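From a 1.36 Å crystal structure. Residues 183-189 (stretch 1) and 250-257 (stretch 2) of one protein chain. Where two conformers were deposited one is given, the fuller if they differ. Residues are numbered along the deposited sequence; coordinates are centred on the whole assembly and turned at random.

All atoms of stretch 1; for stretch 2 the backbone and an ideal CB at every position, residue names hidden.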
# COMPACT_ATOMS: atom_id res chain seq x y z
N ASN A 183 -15.40 21.24 5.79
CA ASN A 183 -16.46 20.49 6.49
C ASN A 183 -17.09 19.40 5.62
O ASN A 183 -18.06 18.81 6.07
CB ASN A 183 -17.57 21.45 7.00
CG ASN A 183 -18.39 20.87 8.17
OD1 ASN A 183 -19.61 21.06 8.26
ND2 ASN A 183 -17.72 20.15 9.05
N ILE A 184 -16.60 19.18 4.39
CA ILE A 184 -17.22 18.29 3.42
C ILE A 184 -16.25 17.20 2.97
O ILE A 184 -15.06 17.46 2.82
CB ILE A 184 -17.72 19.13 2.19
CG1 ILE A 184 -18.89 20.04 2.61
CG2 ILE A 184 -18.15 18.25 1.02
CD1 ILE A 184 -20.09 19.28 3.11
N SER A 185 -16.76 16.00 2.76
CA SER A 185 -16.06 14.99 1.97
C SER A 185 -17.08 14.36 1.00
O SER A 185 -18.21 14.83 0.86
CB SER A 185 -15.33 13.96 2.84
OG SER A 185 -16.22 13.08 3.44
N ILE A 186 -16.69 13.29 0.31
CA ILE A 186 -17.59 12.70 -0.68
C ILE A 186 -18.87 12.14 -0.08
O ILE A 186 -19.95 12.26 -0.65
CB ILE A 186 -16.89 11.55 -1.40
CG1 ILE A 186 -15.63 12.04 -2.05
CG2 ILE A 186 -17.84 10.89 -2.43
CD1 ILE A 186 -15.83 13.17 -2.86
N GLU A 187 -18.76 11.52 1.09
CA GLU A 187 -19.92 10.94 1.75
C GLU A 187 -20.75 11.93 2.58
O GLU A 187 -21.74 11.53 3.18
CB GLU A 187 -19.51 9.74 2.57
CG GLU A 187 -19.19 8.55 1.65
CD GLU A 187 -18.78 7.30 2.36
OE1 GLU A 187 -18.80 7.21 3.63
OE2 GLU A 187 -18.40 6.35 1.69
N GLY A 188 -20.36 13.20 2.53
CA GLY A 188 -21.12 14.28 3.16
C GLY A 188 -20.29 14.96 4.25
O GLY A 188 -19.15 15.30 4.03
N ASP A 189 -20.87 15.19 5.41
CA ASP A 189 -20.16 16.02 6.39
C ASP A 189 -18.94 15.26 6.89
O ASP A 189 -18.97 14.05 7.10
CB ASP A 189 -21.04 16.45 7.58
CG ASP A 189 -22.04 17.55 7.24
OD1 ASP A 189 -22.06 18.08 6.11
OD2 ASP A 189 -22.81 17.90 8.17
N UNK A 250 -23.08 26.58 -2.57
CA UNK A 250 -22.17 26.83 -1.46
C UNK A 250 -22.38 25.80 -0.38
O UNK A 250 -23.50 25.57 0.09
CB UNK A 250 -22.36 28.24 -0.90
N UNK A 251 -21.28 25.20 0.07
CA UNK A 251 -21.34 24.24 1.15
C UNK A 251 -21.82 22.88 0.73
O UNK A 251 -21.94 21.99 1.57
CB UNK A 251 -22.25 24.77 2.26
N UNK A 252 -22.11 22.67 -0.55
CA UNK A 252 -22.68 21.40 -0.99
C UNK A 252 -21.61 20.39 -1.38
O UNK A 252 -20.76 20.68 -2.22
CB UNK A 252 -23.62 21.63 -2.17
N UNK A 253 -21.69 19.19 -0.84
CA UNK A 253 -20.74 18.12 -1.19
C UNK A 253 -20.85 17.81 -2.69
O UNK A 253 -19.89 17.33 -3.28
CB UNK A 253 -21.01 16.86 -0.36
N UNK A 254 -22.00 18.08 -3.30
CA UNK A 254 -22.20 17.85 -4.74
C UNK A 254 -21.33 18.73 -5.63
O UNK A 254 -21.15 18.44 -6.82
CB UNK A 254 -23.67 18.08 -5.10
N UNK A 255 -20.85 19.85 -5.09
CA UNK A 255 -19.97 20.70 -5.84
C UNK A 255 -18.54 20.17 -5.91
O UNK A 255 -17.72 20.72 -6.65
CB UNK A 255 -19.98 22.10 -5.23
N UNK A 256 -18.23 19.11 -5.16
CA UNK A 256 -16.85 18.61 -5.13
C UNK A 256 -16.44 18.10 -6.50
O UNK A 256 -15.37 18.43 -6.97
CB UNK A 256 -16.70 17.50 -4.09
N UNK A 257 -17.25 17.26 -7.10
CA UNK A 257 -16.82 16.44 -8.21
C UNK A 257 -17.71 16.43 -9.43
O UNK A 257 -17.63 15.47 -10.20
CB UNK A 257 -16.66 15.00 -7.72

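Stretch 1 folds into a tight hairpin, with a type I turn from Ser185 to Gly188, and offers the other stretch mainly the hydrocarbon of Ile184 and Ile186, together with the carbonyl oxygen of Ser185.

At position 250 the ideal CB has nothing of stretch 1 within 5.5 Å, so stretch 1 sets no preference. The residue is Glu250, whose OE2 is hydrogen-bonded elsewhere in the structure.

Position 251 has a phi of 79° and a psi of 2°, a region that by itself favours glycine. Its CB would point sideways, out of reach of stretch 1. The residue is Gly251, and its contact is made by the backbone: its O lies 3.6 Å from CD1 of Ile184.

Position 252 points away, and many residues would fit, particularly a small polar one able to accept a hydrogen bond from a following backbone NH. It is Ser252, whose OG accepts a hydrogen bond from the backbone N of position 254 at 3.1 Å.

Position 253 comes closest to Ile184 along the backbone, with 5.8 Å between their CA atoms, and its CB points toward stretch 1. The ideal CB sits a tight 3.5 Å from Ile184 CG2 and 3.7 Å from Ser185 O, so a branch at CB must be placed with care. Further out, Gly188 leaves room beside its CA, where a flat or slender side chain could lie. The residue is His253. Ile184 CG2 lies 3.4 Å from both His253 CB and His253 CA, so the methyl packs against the root of the side chain. With chi1 at 70° (p), the ring lies alongside the turn, approached obliquely by Gly188 CA and Ile186 O; CD2 is 4.1 Å from that oxygen. No hydrogen bond joins the two stretches; the contact is one of van der Waals packing.

Position 254 points away, and a long polar chain is easily accommodated. Lys254 extends with chi2 to chi4 all t.

Position 255 is out of reach of stretch 1, but its helical backbone angles would let a short hydroxyl side chain turn back on the preceding residues. Ser255 does so: its OG donates to Ser252 O at 2.8 Å.

Position 256 points toward stretch 1, its ideal CB 4.6 Å from Ile186 CD1 and 5.4 Å from Ile184 CG2. An aliphatic or aromatic group would suit this apolar neighbourhood. The residue is His256, whose CD2 lies only 3.1 Å from Ile186 CD1, a very close, oblique approach of methyl to ring.

At position 257 a CB would point toward stretch 1, 5.3 Å from Ile186 CD1, so a modest side chain seems possible. The residue is Gly257, which makes no contact with stretch 1.

Stretch 2 250-257: EGSHKSHG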
# COMPACT_ATOMS: atom_id res chain seq x y z
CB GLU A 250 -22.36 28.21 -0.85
CG GLU A 250 -21.77 29.34 -1.67
CD GLU A 250 -21.59 30.65 -0.90
OE1 GLU A 250 -22.08 30.81 0.26
OE2 GLU A 250 -20.98 31.56 -1.49
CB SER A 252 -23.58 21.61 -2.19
OG SER A 252 -24.07 20.35 -2.66
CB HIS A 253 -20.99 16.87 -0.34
CG HIS A 253 -22.26 16.16 -0.68
ND1 HIS A 253 -23.44 16.39 -0.00
CD2 HIS A 253 -22.55 15.23 -1.63
CE1 HIS A 253 -24.39 15.62 -0.51
NE2 HIS A 253 -23.88 14.91 -1.49
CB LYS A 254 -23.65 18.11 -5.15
CG LYS A 254 -24.66 17.14 -4.58
CD LYS A 254 -26.06 17.45 -5.10
CE LYS A 254 -27.08 16.49 -4.50
NZ LYS A 254 -28.48 16.97 -4.66
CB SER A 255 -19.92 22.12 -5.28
OG SER A 255 -19.23 22.15 -4.03
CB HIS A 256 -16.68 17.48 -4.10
CG HIS A 256 -15.38 16.73 -4.24
ND1 HIS A 256 -14.16 17.29 -3.88
CD2 HIS A 256 -15.11 15.51 -4.73
CE1 HIS A 256 -13.20 16.41 -4.13
NE2 HIS A 256 -13.75 15.32 -4.63
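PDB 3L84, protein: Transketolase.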